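Local coordinates for protein type I polyketide synthase PikAII (PDB 3QP9) that belongs to a modular polyketide synthase and carries a C2-type ketoreductase of Rossmann fold, which is probably involved in epimerization of the growing chain, at residues Leu114-Ser119 and Trp152-Gly157; His156-Val161 and Leu193-Ser198; Thr168-Ala173 and Thr419-Ala424; Val54-Asp59 and Pro78-Val83; Leu205-Thr210 and Val221-Ser226. All coordinates share one frame; numbering follows the deposited sequence.

How the contacts relate
Contacts 1, 2, 4 and 5 reach the same run of parallel strands. Its order is 77-83, 51-57, 109-112, 151-156, 190-196 and 220-224. Along the chain contact 4 comes first, at the outer strand, and its centre lies about 12 Å from that of contact 1. Contacts 1 and 2 share His156 and Gly157, with centres about 9 Å apart. Contact 5 follows on the next strand, its centre about 10 Å from that of contact 2, and the Asp195-Arg224 salt bridge joins the two. Contact 3 spans 245 intervening residues. It brings helix 170-185 against helix 413-426, consistent with the structural and catalytic subdomains of such ketoreductases packing together here.

Contact 1 (Leu114-Ser119 and Trp152-Gly157); sequences LAWDES and WCVTHG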
# COMPACT_ATOMS: atom_id res chain seq x y z
N LEU A 114 -17.05 4.88 0.98
CA LEU A 114 -16.95 3.88 2.10
C LEU A 114 -15.62 3.94 2.85
O LEU A 114 -15.57 3.61 4.02
CB LEU A 114 -17.18 2.42 1.65
CG LEU A 114 -18.61 2.10 1.13
CD1 LEU A 114 -18.65 0.70 0.55
CD2 LEU A 114 -19.65 2.26 2.33
N ALA A 115 -14.57 4.38 2.17
CA ALA A 115 -13.24 4.44 2.81
C ALA A 115 -13.21 5.44 3.99
O ALA A 115 -12.36 5.31 4.89
CB ALA A 115 -12.17 4.77 1.72
N TRP A 116 -14.17 6.38 4.00
CA TRP A 116 -14.21 7.40 5.03
C TRP A 116 -14.55 6.83 6.38
O TRP A 116 -14.26 7.46 7.38
CB TRP A 116 -15.16 8.56 4.74
CG TRP A 116 -14.81 9.28 3.50
CD1 TRP A 116 -13.79 8.99 2.62
CD2 TRP A 116 -15.49 10.41 2.99
NE1 TRP A 116 -13.81 9.90 1.56
CE2 TRP A 116 -14.85 10.77 1.77
CE3 TRP A 116 -16.59 11.14 3.41
CZ2 TRP A 116 -15.30 11.81 1.00
CZ3 TRP A 116 -17.03 12.18 2.63
CH2 TRP A 116 -16.35 12.55 1.47
N ASP A 117 -15.10 5.62 6.38
CA ASP A 117 -15.35 4.94 7.62
C ASP A 117 -14.05 4.34 8.19
O ASP A 117 -13.69 3.20 7.93
CB ASP A 117 -16.44 3.89 7.46
CG ASP A 117 -16.89 3.28 8.82
OD1 ASP A 117 -16.26 3.56 9.88
OD2 ASP A 117 -17.91 2.56 8.84
N GLU A 118 -13.44 5.08 9.09
CA GLU A 118 -12.24 4.61 9.76
C GLU A 118 -12.44 3.84 11.05
O GLU A 118 -11.47 3.53 11.76
CB GLU A 118 -11.37 5.82 10.08
CG GLU A 118 -11.25 6.71 8.93
CD GLU A 118 -9.96 6.43 8.16
OE1 GLU A 118 -9.72 5.22 7.76
OE2 GLU A 118 -9.19 7.41 8.03
N SER A 119 -13.69 3.53 11.35
CA SER A 119 -14.00 2.86 12.61
C SER A 119 -13.40 1.47 12.66
O SER A 119 -13.24 0.82 11.66
CB SER A 119 -15.54 2.79 12.81
OG SER A 119 -16.10 1.88 11.88
N TRP A 152 -15.99 4.51 -8.82
CA TRP A 152 -14.86 5.38 -8.37
C TRP A 152 -14.78 5.38 -6.82
O TRP A 152 -15.81 5.60 -6.15
CB TRP A 152 -15.07 6.76 -8.90
CG TRP A 152 -14.83 6.91 -10.37
CD1 TRP A 152 -15.73 6.66 -11.40
CD2 TRP A 152 -13.62 7.35 -10.99
NE1 TRP A 152 -15.15 6.96 -12.61
CE2 TRP A 152 -13.86 7.40 -12.39
CE3 TRP A 152 -12.38 7.80 -10.50
CZ2 TRP A 152 -12.86 7.78 -13.32
CZ3 TRP A 152 -11.40 8.20 -11.38
CH2 TRP A 152 -11.66 8.25 -12.78
N CYS A 153 -13.58 5.18 -6.24
CA CYS A 153 -13.45 5.17 -4.75
C CYS A 153 -12.72 6.40 -4.32
O CYS A 153 -11.66 6.67 -4.79
CB CYS A 153 -12.70 3.91 -4.26
SG CYS A 153 -13.64 2.38 -4.57
N VAL A 154 -13.34 7.18 -3.45
CA VAL A 154 -12.76 8.44 -3.02
C VAL A 154 -12.20 8.32 -1.63
O VAL A 154 -12.86 7.76 -0.74
CB VAL A 154 -13.79 9.56 -3.15
CG1 VAL A 154 -13.26 10.90 -2.61
CG2 VAL A 154 -14.19 9.75 -4.68
N THR A 155 -10.94 8.81 -1.42
CA THR A 155 -10.34 8.79 -0.11
C THR A 155 -10.00 10.24 0.24
O THR A 155 -10.16 11.11 -0.57
CB THR A 155 -9.03 7.94 -0.10
OG1 THR A 155 -8.12 8.47 -1.11
CG2 THR A 155 -9.34 6.43 -0.32
N HIS A 156 -9.55 10.50 1.48
CA HIS A 156 -8.97 11.83 1.87
C HIS A 156 -7.78 11.53 2.74
O HIS A 156 -7.86 10.69 3.62
CB HIS A 156 -10.02 12.75 2.60
CG HIS A 156 -10.59 12.17 3.85
ND1 HIS A 156 -10.08 12.45 5.10
CD2 HIS A 156 -11.65 11.32 4.05
CE1 HIS A 156 -10.77 11.79 6.02
NE2 HIS A 156 -11.72 11.09 5.41
N GLY A 157 -6.67 12.22 2.49
CA GLY A 157 -5.43 12.03 3.29
C GLY A 157 -4.70 10.69 3.03
O GLY A 157 -3.85 10.31 3.80
O HOH W 1 -14.24 5.47 -0.53
O HOH W 2 -13.51 9.75 7.51
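Val154 O receives a hydrogen bond from water 1 at 2.7 Å. The same water accepts from Ala115 N at 2.9 Å, so it bridges strand 152-156 to the 3-10 turn 114-116. Trp116 NE1 lies 3.3 Å from Val154 O. The main side-chain contact is an edge-to-face (T-shaped) pair. The edge of the His156 ring meets the face of the Trp116 five-membered ring, with centroids 4.7 Å apart and planes at 82°. His156 CD2 does the touching, 3.5 Å from Trp116 CD1. The imidazole reaches this place with CG between its backbone N and carbonyl carbon (chi1 59°). Its ND1 is held from the other segment of contact 2, by Ser198 O. At its far end, the indole sets CZ2 4.2 Å from Val154 CG1. Ala115 CB packs on Thr155 CG2 at 3.9 Å, while Thr155 OG1 turns to Asp195 and Trp176. The turn follows strand 109-112 and precedes helix 130-144, against which Leu114 packs. Gln172 of helix 170-185 touches Ala115, Trp116 and Thr155, and its OE1 takes the backbone N-H of His156. On the sheet, strand 190-196 runs beside strand 151-156.

Contact 2 (His156-Val161 and Leu193-Ser198); sequences HGAVSV and LIDLPS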
# COMPACT_ATOMS: atom_id res chain seq x y z
N HIS A 156 -9.55 10.50 1.48
CA HIS A 156 -8.97 11.83 1.87
C HIS A 156 -7.78 11.53 2.74
O HIS A 156 -7.86 10.69 3.62
CB HIS A 156 -10.02 12.75 2.60
CG HIS A 156 -10.59 12.17 3.85
ND1 HIS A 156 -10.08 12.45 5.10
CD2 HIS A 156 -11.65 11.32 4.05
CE1 HIS A 156 -10.77 11.79 6.02
NE2 HIS A 156 -11.72 11.09 5.41
N GLY A 157 -6.67 12.22 2.49
CA GLY A 157 -5.43 12.03 3.29
C GLY A 157 -4.70 10.69 3.03
O GLY A 157 -3.85 10.31 3.80
N ALA A 158 -5.08 9.95 1.99
CA ALA A 158 -4.47 8.67 1.74
C ALA A 158 -3.07 8.63 1.04
O ALA A 158 -2.36 7.61 1.13
CB ALA A 158 -5.48 7.70 1.05
N VAL A 159 -2.73 9.66 0.28
CA VAL A 159 -1.46 9.64 -0.49
C VAL A 159 -0.78 10.99 -0.24
O VAL A 159 -1.44 11.97 0.09
CB VAL A 159 -1.61 9.43 -1.95
CG1 VAL A 159 -2.39 8.00 -2.25
CG2 VAL A 159 -2.43 10.63 -2.56
N SER A 160 0.50 11.00 -0.42
CA SER A 160 1.33 12.24 -0.36
C SER A 160 1.83 12.60 -1.78
O SER A 160 2.51 11.81 -2.38
CB SER A 160 2.55 11.95 0.49
OG SER A 160 3.47 13.06 0.37
N VAL A 161 1.55 13.79 -2.27
CA VAL A 161 1.95 14.17 -3.64
C VAL A 161 3.35 14.77 -3.63
O VAL A 161 4.00 15.01 -4.69
CB VAL A 161 0.97 15.15 -4.29
CG1 VAL A 161 -0.46 14.49 -4.39
CG2 VAL A 161 0.94 16.60 -3.72
N LEU A 193 -9.49 5.98 -8.66
CA LEU A 193 -9.26 6.27 -7.28
C LEU A 193 -8.99 7.72 -7.25
O LEU A 193 -8.33 8.23 -8.15
CB LEU A 193 -8.03 5.52 -6.77
CG LEU A 193 -8.16 4.04 -6.52
CD1 LEU A 193 -6.80 3.21 -6.67
CD2 LEU A 193 -8.74 3.82 -5.03
N ILE A 194 -9.56 8.42 -6.29
CA ILE A 194 -9.37 9.86 -6.19
C ILE A 194 -9.12 10.19 -4.76
O ILE A 194 -9.94 9.85 -3.94
CB ILE A 194 -10.59 10.62 -6.65
CG1 ILE A 194 -10.95 10.22 -8.09
CG2 ILE A 194 -10.35 12.16 -6.46
CD1 ILE A 194 -12.25 10.77 -8.62
N ASP A 195 -8.05 10.96 -4.45
CA ASP A 195 -7.82 11.31 -3.04
C ASP A 195 -8.02 12.82 -2.85
O ASP A 195 -7.36 13.60 -3.52
CB ASP A 195 -6.39 10.94 -2.65
CG ASP A 195 -6.08 11.20 -1.18
OD1 ASP A 195 -5.24 12.10 -0.92
OD2 ASP A 195 -6.78 10.59 -0.33
N LEU A 196 -8.89 13.19 -1.91
CA LEU A 196 -9.27 14.56 -1.62
C LEU A 196 -8.31 15.01 -0.58
O LEU A 196 -7.63 14.17 -0.01
CB LEU A 196 -10.72 14.65 -1.12
CG LEU A 196 -11.71 14.31 -2.23
CD1 LEU A 196 -13.13 14.16 -1.69
CD2 LEU A 196 -11.72 15.31 -3.38
N PRO A 197 -8.13 16.33 -0.43
CA PRO A 197 -7.18 16.82 0.57
C PRO A 197 -7.61 16.31 1.97
O PRO A 197 -8.84 16.29 2.24
CB PRO A 197 -7.35 18.34 0.51
CG PRO A 197 -8.00 18.68 -0.84
CD PRO A 197 -8.83 17.39 -1.19
N SER A 198 -6.66 15.97 2.86
CA SER A 198 -7.03 15.40 4.20
C SER A 198 -8.35 15.94 4.78
O SER A 198 -9.09 15.18 5.37
CB SER A 198 -5.93 15.56 5.26
OG SER A 198 -4.67 15.16 4.77
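The carboxylate of Asp195 and the imidazole of His156 are the flat groups here. Ala158 N approaches Asp195 OD2 from above the carboxylate plane, 39° out of it, and donates a hydrogen bond of 2.9 Å. Ala158 CB rests near the same oxygen. At the other oxygen, Val159 CG2 lies 3.6 Å from Asp195 OD1. Both oxygens have further partners: OD2 accepts from Thr155 OG1, and OD1 forms a salt bridge with Arg224. The buried carboxylate is thus gripped from several directions, and the nearby arginine would be expected to stabilise its negative charge. Asp195 CG stands trans to the backbone N (chi1 -177°), which carries the group toward the loop.

The His156 ring meets Ser198 O obliquely. Its ND1 donates to that oxygen over 2.9 Å, but the oxygen sits 32° out of the ring plane and the bond is bent. A second His156 contact is backbone: its CA-H points at Leu196 O, 3.3 Å from His156 CA. Gly157 N also gives Leu196 O a weak hydrogen bond. Gly157 turns the chain with a positive phi and lays its CA 3.5 Å from Ser198 OG, which itself bonds Thr168 OG1.

His156 and Leu196 form a parallel bridge at the C-terminal ends of neighbouring strands, where the chain leaves the sheet. Such adjoining parallel strands are consistent with the Rossmann-like structural subdomain of polyketide synthase ketoreductases.

Contact 3 (Thr168-Ala173 and Thr419-Ala424); sequences TSPAQA and TAFLDA
Pro170, Ala173, Phe421 and Ala424 form the tight part of this contact. Ala424 CB nestles against both residues of the first helix: it is 3.6 Å from Ala173 CB and 3.7 Å from Pro170 CA. These small side chains let the two backbones come close, with the CA atoms of Pro170 and Ala424 only 5.0 Å apart. One turn away, Ala420 CB rests on the carbonyl of Ala173, 3.5 Å from its O. Ala173, Ala420 and Ala424 are all buried.

Phe421 lies alongside the partly exposed proline. Its CG is trans to the backbone N (chi1 179°), so the ring runs beside Pro170, the two side chains pointing the same way. Phe421 CE1 touches Pro170 CB at 3.5 Å, while Phe421 CD1 meets Pro170 O at the same distance and obliquely. Ala171 makes the looser side and is partly exposed. Its CB turns away, and Ala171 N merely borders the ring edge, 3.8 Å from Phe421 CE1. No hydrogen bond crosses between the segments, so the contact is van der Waals packing, mostly apolar.

Ser169 caps the N-terminus of the first helix. Its OG accepts from Gln172 N at 3.0 Å and also bonds Glu118.

The contact joins the start of helix 170-185 to the second half of helix 413-426, which belongs to the KR domain. Behind Phe421 lie Ala374 and Leu378 of helix 363-386, and Leu422 turns to strand 396-402.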
# COMPACT_ATOMS: atom_id res chain seq x y z
N THR A 168 -2.38 11.60 6.13
CA THR A 168 -3.09 11.71 7.41
C THR A 168 -3.93 10.46 7.63
O THR A 168 -4.27 10.20 8.74
CB THR A 168 -3.99 12.94 7.51
OG1 THR A 168 -4.77 13.04 6.30
CG2 THR A 168 -3.16 14.24 7.74
N SER A 169 -4.21 9.66 6.61
CA SER A 169 -4.95 8.36 6.80
C SER A 169 -4.32 7.17 6.10
O SER A 169 -4.70 6.83 5.00
CB SER A 169 -6.37 8.45 6.41
OG SER A 169 -6.82 7.11 6.48
N PRO A 170 -3.32 6.55 6.72
CA PRO A 170 -2.63 5.49 6.13
C PRO A 170 -3.62 4.35 5.95
O PRO A 170 -3.50 3.56 4.99
CB PRO A 170 -1.56 5.18 7.20
CG PRO A 170 -2.17 5.81 8.47
CD PRO A 170 -2.59 7.04 7.90
N ALA A 171 -4.64 4.28 6.80
CA ALA A 171 -5.61 3.22 6.54
C ALA A 171 -6.34 3.36 5.22
O ALA A 171 -6.61 2.33 4.56
CB ALA A 171 -6.64 3.09 7.70
N GLN A 172 -6.65 4.58 4.80
CA GLN A 172 -7.35 4.74 3.48
C GLN A 172 -6.43 4.38 2.29
O GLN A 172 -6.92 4.04 1.23
CB GLN A 172 -7.95 6.15 3.35
CG GLN A 172 -9.16 6.37 4.30
CD GLN A 172 -9.84 7.66 4.07
OE1 GLN A 172 -10.10 8.01 2.92
NE2 GLN A 172 -10.22 8.38 5.19
N ALA A 173 -5.10 4.53 2.44
CA ALA A 173 -4.19 4.04 1.35
C ALA A 173 -4.42 2.57 1.08
O ALA A 173 -4.04 2.14 0.01
CB ALA A 173 -2.67 4.27 1.70
N THR A 419 0.26 -4.00 2.41
CA THR A 419 1.58 -3.53 2.09
C THR A 419 1.44 -2.04 1.72
O THR A 419 2.34 -1.21 2.03
CB THR A 419 2.04 -4.56 1.04
OG1 THR A 419 3.17 -5.30 1.47
CG2 THR A 419 1.88 -4.32 -0.44
N ALA A 420 0.29 -1.66 1.13
CA ALA A 420 0.12 -0.18 0.91
C ALA A 420 0.04 0.58 2.20
O ALA A 420 0.31 1.79 2.24
CB ALA A 420 -1.13 0.17 -0.00
N PHE A 421 -0.29 -0.12 3.30
CA PHE A 421 -0.36 0.61 4.57
C PHE A 421 1.04 0.97 4.99
O PHE A 421 1.27 2.12 5.58
CB PHE A 421 -1.02 -0.23 5.67
CG PHE A 421 -1.08 0.46 7.00
CD1 PHE A 421 -2.15 1.32 7.29
CD2 PHE A 421 -0.08 0.22 7.97
CE1 PHE A 421 -2.21 1.98 8.52
CE2 PHE A 421 -0.13 0.82 9.14
CZ PHE A 421 -1.23 1.70 9.46
N LEU A 422 2.00 0.04 4.72
CA LEU A 422 3.47 0.33 5.01
C LEU A 422 4.00 1.53 4.28
O LEU A 422 4.73 2.43 4.86
CB LEU A 422 4.33 -0.90 4.66
CG LEU A 422 3.85 -2.22 5.20
CD1 LEU A 422 4.80 -3.32 4.81
CD2 LEU A 422 3.85 -2.12 6.79
N ASP A 423 3.70 1.59 2.96
CA ASP A 423 4.16 2.68 2.11
C ASP A 423 3.51 3.98 2.60
O ASP A 423 4.15 5.02 2.68
CB ASP A 423 3.82 2.46 0.64
CG ASP A 423 4.46 1.27 0.06
OD1 ASP A 423 3.83 0.67 -0.83
OD2 ASP A 423 5.70 0.99 0.30
N ALA A 424 2.27 3.93 3.04
CA ALA A 424 1.67 5.16 3.61
C ALA A 424 2.22 5.65 4.92
O ALA A 424 2.18 6.85 5.16
CB ALA A 424 0.14 4.99 3.80

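Contact 4 (Val54-Asp59 and Pro78-Val83); sequences VVVPED and PVQLDV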
# COMPACT_ATOMS: atom_id res chain seq x y z
N VAL A 54 -24.22 7.23 -4.98
CA VAL A 54 -23.21 7.59 -4.00
C VAL A 54 -23.37 6.68 -2.83
O VAL A 54 -24.38 6.70 -2.16
CB VAL A 54 -23.24 9.08 -3.63
CG1 VAL A 54 -22.11 9.45 -2.60
CG2 VAL A 54 -23.18 9.88 -4.91
N VAL A 55 -22.41 5.79 -2.65
CA VAL A 55 -22.42 4.91 -1.53
C VAL A 55 -21.73 5.43 -0.31
O VAL A 55 -20.52 5.47 -0.31
CB VAL A 55 -21.80 3.60 -1.90
CG1 VAL A 55 -22.13 2.55 -0.85
CG2 VAL A 55 -22.28 3.19 -3.26
N VAL A 56 -22.50 5.75 0.74
CA VAL A 56 -22.05 6.38 1.95
C VAL A 56 -22.19 5.40 3.13
O VAL A 56 -23.17 4.65 3.21
CB VAL A 56 -22.93 7.62 2.18
CG1 VAL A 56 -22.46 8.49 3.31
CG2 VAL A 56 -22.95 8.41 0.88
N PRO A 57 -21.20 5.37 4.04
CA PRO A 57 -21.42 4.54 5.23
C PRO A 57 -22.54 5.18 6.08
O PRO A 57 -22.62 6.41 6.19
CB PRO A 57 -20.07 4.53 5.93
CG PRO A 57 -19.09 4.96 4.92
CD PRO A 57 -19.83 5.88 3.98
N GLU A 58 -23.43 4.32 6.60
CA GLU A 58 -24.69 4.69 7.29
C GLU A 58 -24.69 5.87 8.26
O GLU A 58 -25.42 6.84 8.06
CB GLU A 58 -25.25 3.48 8.05
CG GLU A 58 -26.78 3.49 8.18
CD GLU A 58 -27.33 2.12 8.42
OE1 GLU A 58 -26.51 1.22 8.74
OE2 GLU A 58 -28.56 1.93 8.28
N ASP A 59 -23.89 5.78 9.31
CA ASP A 59 -23.88 6.81 10.35
C ASP A 59 -23.07 8.05 9.91
O ASP A 59 -22.79 8.96 10.72
CB ASP A 59 -23.43 6.24 11.71
CG ASP A 59 -22.12 5.46 11.63
OD1 ASP A 59 -21.90 4.72 10.63
OD2 ASP A 59 -21.30 5.58 12.60
N PRO A 78 -27.49 12.84 -8.62
CA PRO A 78 -26.94 11.94 -7.58
C PRO A 78 -27.97 11.27 -6.67
O PRO A 78 -28.85 11.93 -6.11
CB PRO A 78 -26.03 12.85 -6.74
CG PRO A 78 -26.38 14.24 -7.11
CD PRO A 78 -27.37 14.26 -8.24
N VAL A 79 -27.82 9.97 -6.48
CA VAL A 79 -28.64 9.25 -5.50
C VAL A 79 -27.78 8.68 -4.36
O VAL A 79 -26.92 7.81 -4.58
CB VAL A 79 -29.47 8.09 -6.17
CG1 VAL A 79 -30.32 7.32 -5.14
CG2 VAL A 79 -30.37 8.64 -7.27
N GLN A 80 -28.02 9.14 -3.14
CA GLN A 80 -27.36 8.53 -1.99
C GLN A 80 -27.90 7.19 -1.56
O GLN A 80 -29.11 6.97 -1.50
CB GLN A 80 -27.38 9.47 -0.80
CG GLN A 80 -26.61 8.98 0.39
CD GLN A 80 -26.37 10.10 1.40
OE1 GLN A 80 -26.40 11.27 1.05
NE2 GLN A 80 -26.14 9.72 2.66
N LEU A 81 -26.97 6.30 -1.26
CA LEU A 81 -27.30 4.95 -0.85
C LEU A 81 -26.53 4.70 0.43
O LEU A 81 -25.32 4.36 0.39
CB LEU A 81 -26.90 3.96 -1.92
CG LEU A 81 -27.56 4.17 -3.27
CD1 LEU A 81 -27.11 3.09 -4.19
CD2 LEU A 81 -29.10 4.12 -3.13
N ASP A 82 -27.19 4.92 1.55
CA ASP A 82 -26.58 4.71 2.85
C ASP A 82 -26.53 3.22 3.11
O ASP A 82 -27.55 2.56 3.11
CB ASP A 82 -27.38 5.39 3.96
CG ASP A 82 -27.94 6.74 3.54
OD1 ASP A 82 -27.14 7.70 3.44
OD2 ASP A 82 -29.19 6.82 3.34
N VAL A 83 -25.33 2.69 3.37
CA VAL A 83 -25.20 1.29 3.78
C VAL A 83 -24.56 1.06 5.19
O VAL A 83 -23.84 1.94 5.71
CB VAL A 83 -24.50 0.49 2.67
CG1 VAL A 83 -23.01 0.84 2.61
CG2 VAL A 83 -24.74 -1.03 2.83
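Val54-Pro57 and Pro78-Val83 are adjacent parallel strands of a beta-alpha-beta unit, with helix 65-73 between them in the chain. Five backbone hydrogen bonds join the segments, four between the strands and one from Glu58 just after the first. Val54 N donates to Val79 O at 2.8 Å, almost straight at 174°. Leu81 N donates to Val54 O, also at 2.8 Å. Val56 N then reaches Leu81 O at 3.2 Å, coming from well above the carbonyl plane. Val83 N gives a 2.9 Å bond to Val56 O, nearly in line with the carbonyl. The last bond, from Glu58 N to Val83 O, is short at 2.6 Å and bent to 139°.

Val54 and Val56 thus use both N and O on this neighbour, while Val55 turns its backbone groups to Leu111 and Leu113 on the other side. Pro57 has no N-H to give. Several carbonyls take a second, softer donor: Asp82 CA-H points at Val56 O, and Val55 CA-H at Leu81 O. The carboxylate of Glu58 bonds Ser84 through OE1, just past the second strand.

Side chains pack on both faces. On the face of Val54, Val56, Gln80 and Asp82, the extended Gln80 chain crosses Val56, with Gln80 CG 3.7 Å from Val56 CG2. Helix 65-73 packs against Val54 and Pro78. Leu81 and Val83 meet helix 89-102 instead. Val83 CG1 lies between its backbone N and carbonyl carbon (chi1 73°), which sets it 4.0 Å from Val55 CG1.

Contact 5 (Leu205-Thr210 and Val221-Ser226); sequences LDRMTT and VAVRAS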
# COMPACT_ATOMS: atom_id res chain seq x y z
N LEU A 205 -14.05 19.39 -4.32
CA LEU A 205 -15.08 18.40 -4.73
C LEU A 205 -15.51 18.71 -6.18
O LEU A 205 -15.84 17.82 -6.92
CB LEU A 205 -16.27 18.37 -3.77
CG LEU A 205 -15.91 17.94 -2.32
CD1 LEU A 205 -17.02 18.44 -1.40
CD2 LEU A 205 -15.73 16.40 -2.09
N ASP A 206 -15.45 19.99 -6.55
CA ASP A 206 -15.58 20.41 -7.93
C ASP A 206 -14.52 19.80 -8.85
O ASP A 206 -14.86 19.35 -9.94
CB ASP A 206 -15.58 21.95 -8.01
CG ASP A 206 -16.93 22.58 -7.48
OD1 ASP A 206 -17.95 21.82 -7.35
OD2 ASP A 206 -16.98 23.83 -7.18
N ARG A 207 -13.24 19.80 -8.45
CA ARG A 207 -12.26 19.12 -9.26
C ARG A 207 -12.47 17.63 -9.30
O ARG A 207 -12.21 17.00 -10.33
CB ARG A 207 -10.84 19.41 -8.82
CG ARG A 207 -10.44 20.94 -9.13
CD ARG A 207 -9.01 21.22 -8.57
NE ARG A 207 -8.61 22.56 -8.97
CZ ARG A 207 -8.40 23.58 -8.14
NH1 ARG A 207 -8.51 23.42 -6.82
NH2 ARG A 207 -8.07 24.74 -8.65
N MET A 208 -12.84 17.03 -8.16
CA MET A 208 -13.30 15.61 -8.20
C MET A 208 -14.24 15.30 -9.35
O MET A 208 -14.01 14.33 -10.15
CB MET A 208 -13.82 15.15 -6.86
CG MET A 208 -14.30 13.67 -6.84
SD MET A 208 -15.28 13.41 -5.34
CE MET A 208 -16.69 14.45 -5.74
N THR A 209 -15.28 16.13 -9.52
CA THR A 209 -16.25 15.92 -10.62
C THR A 209 -15.64 16.03 -12.02
O THR A 209 -16.03 15.29 -12.86
CB THR A 209 -17.55 16.78 -10.49
OG1 THR A 209 -17.22 18.15 -10.61
CG2 THR A 209 -18.15 16.60 -9.15
N THR A 210 -14.59 16.86 -12.24
CA THR A 210 -13.90 16.84 -13.53
C THR A 210 -13.25 15.48 -13.77
O THR A 210 -13.21 14.99 -14.94
CB THR A 210 -12.84 17.91 -13.60
OG1 THR A 210 -13.50 19.19 -13.47
CG2 THR A 210 -12.05 17.80 -14.94
N VAL A 221 -5.75 9.55 -9.17
CA VAL A 221 -5.71 11.02 -9.14
C VAL A 221 -5.75 11.55 -7.74
O VAL A 221 -6.52 11.09 -6.91
CB VAL A 221 -6.85 11.64 -10.02
CG1 VAL A 221 -6.74 13.12 -10.11
CG2 VAL A 221 -6.85 11.06 -11.44
N ALA A 222 -4.85 12.53 -7.46
CA ALA A 222 -4.94 13.31 -6.28
C ALA A 222 -5.48 14.75 -6.59
O ALA A 222 -5.15 15.32 -7.61
CB ALA A 222 -3.50 13.43 -5.66
N VAL A 223 -6.32 15.30 -5.69
CA VAL A 223 -6.98 16.60 -5.81
C VAL A 223 -6.37 17.47 -4.73
O VAL A 223 -6.45 17.13 -3.50
CB VAL A 223 -8.42 16.51 -5.48
CG1 VAL A 223 -9.06 17.88 -5.59
CG2 VAL A 223 -9.05 15.49 -6.44
N ARG A 224 -5.70 18.54 -5.14
CA ARG A 224 -4.99 19.36 -4.19
C ARG A 224 -5.37 20.81 -4.44
O ARG A 224 -6.06 21.15 -5.42
CB ARG A 224 -3.43 19.17 -4.20
CG ARG A 224 -3.00 17.69 -3.83
CD ARG A 224 -3.31 17.42 -2.42
NE ARG A 224 -2.87 16.12 -1.92
CZ ARG A 224 -3.64 15.02 -1.77
NH1 ARG A 224 -3.10 13.91 -1.26
NH2 ARG A 224 -4.91 15.05 -2.13
N ALA A 225 -4.97 21.66 -3.52
CA ALA A 225 -5.21 23.10 -3.68
C ALA A 225 -4.66 23.59 -5.04
O ALA A 225 -5.21 24.47 -5.65
CB ALA A 225 -4.52 23.87 -2.50
N SER A 226 -3.59 22.98 -5.50
CA SER A 226 -3.00 23.35 -6.81
C SER A 226 -3.76 22.96 -8.06
O SER A 226 -3.61 23.64 -9.10
CB SER A 226 -1.49 22.93 -6.88
OG SER A 226 -1.26 21.53 -7.16
O HOH W 3 -8.74 21.65 -4.96
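Arg207 starts on the helix with CB against Val223 of the strand, 4.0 Å from Val223 CG1. From there CG stands beside the backbone N (chi1 -69°), opposite the carbonyl carbon. The chain then runs extended to NE and brings the guanidinium past the end of the strand, where the chain turns. Leu228 of strand 227-235 also packs against this side chain. At the tip, CZ and NH2 lie near Ala225 O without close contact. NH1 is the nearer atom: Arg207 NH1 stands 3.6 Å from Arg224 O and 3.7 Å from Ala225 O, with no direct hydrogen bond to either. Water 3 fills the role. It accepts from Arg207 NH1 at 2.6 Å, in the plane of the guanidinium, and donates to Arg224 O at 2.8 Å.

Nearer the helix backbone, Val223 CG2 sits near Met208 N, and the Met208 side chain leads off to Ile194 and Leu196. Helix 205-210 and strand 221-224 run roughly antiparallel (151°), the segment axes approaching to 8.5 Å. They belong to the beta-alpha-beta unit made with strand 190-196.

Arg224 points the other way. Its NH2 donates to its neighbour's carbonyl, Val223 O, at 2.9 Å. Besides its bridge to Asp195, it forms a salt bridge through NE with Asp165.

The contact is therefore mainly apolar at its base and water-mediated at the arginine tip. The positive tip of Arg207 faces two backbone carbonyls, which is probably mildly favourable, but one water makes the actual link.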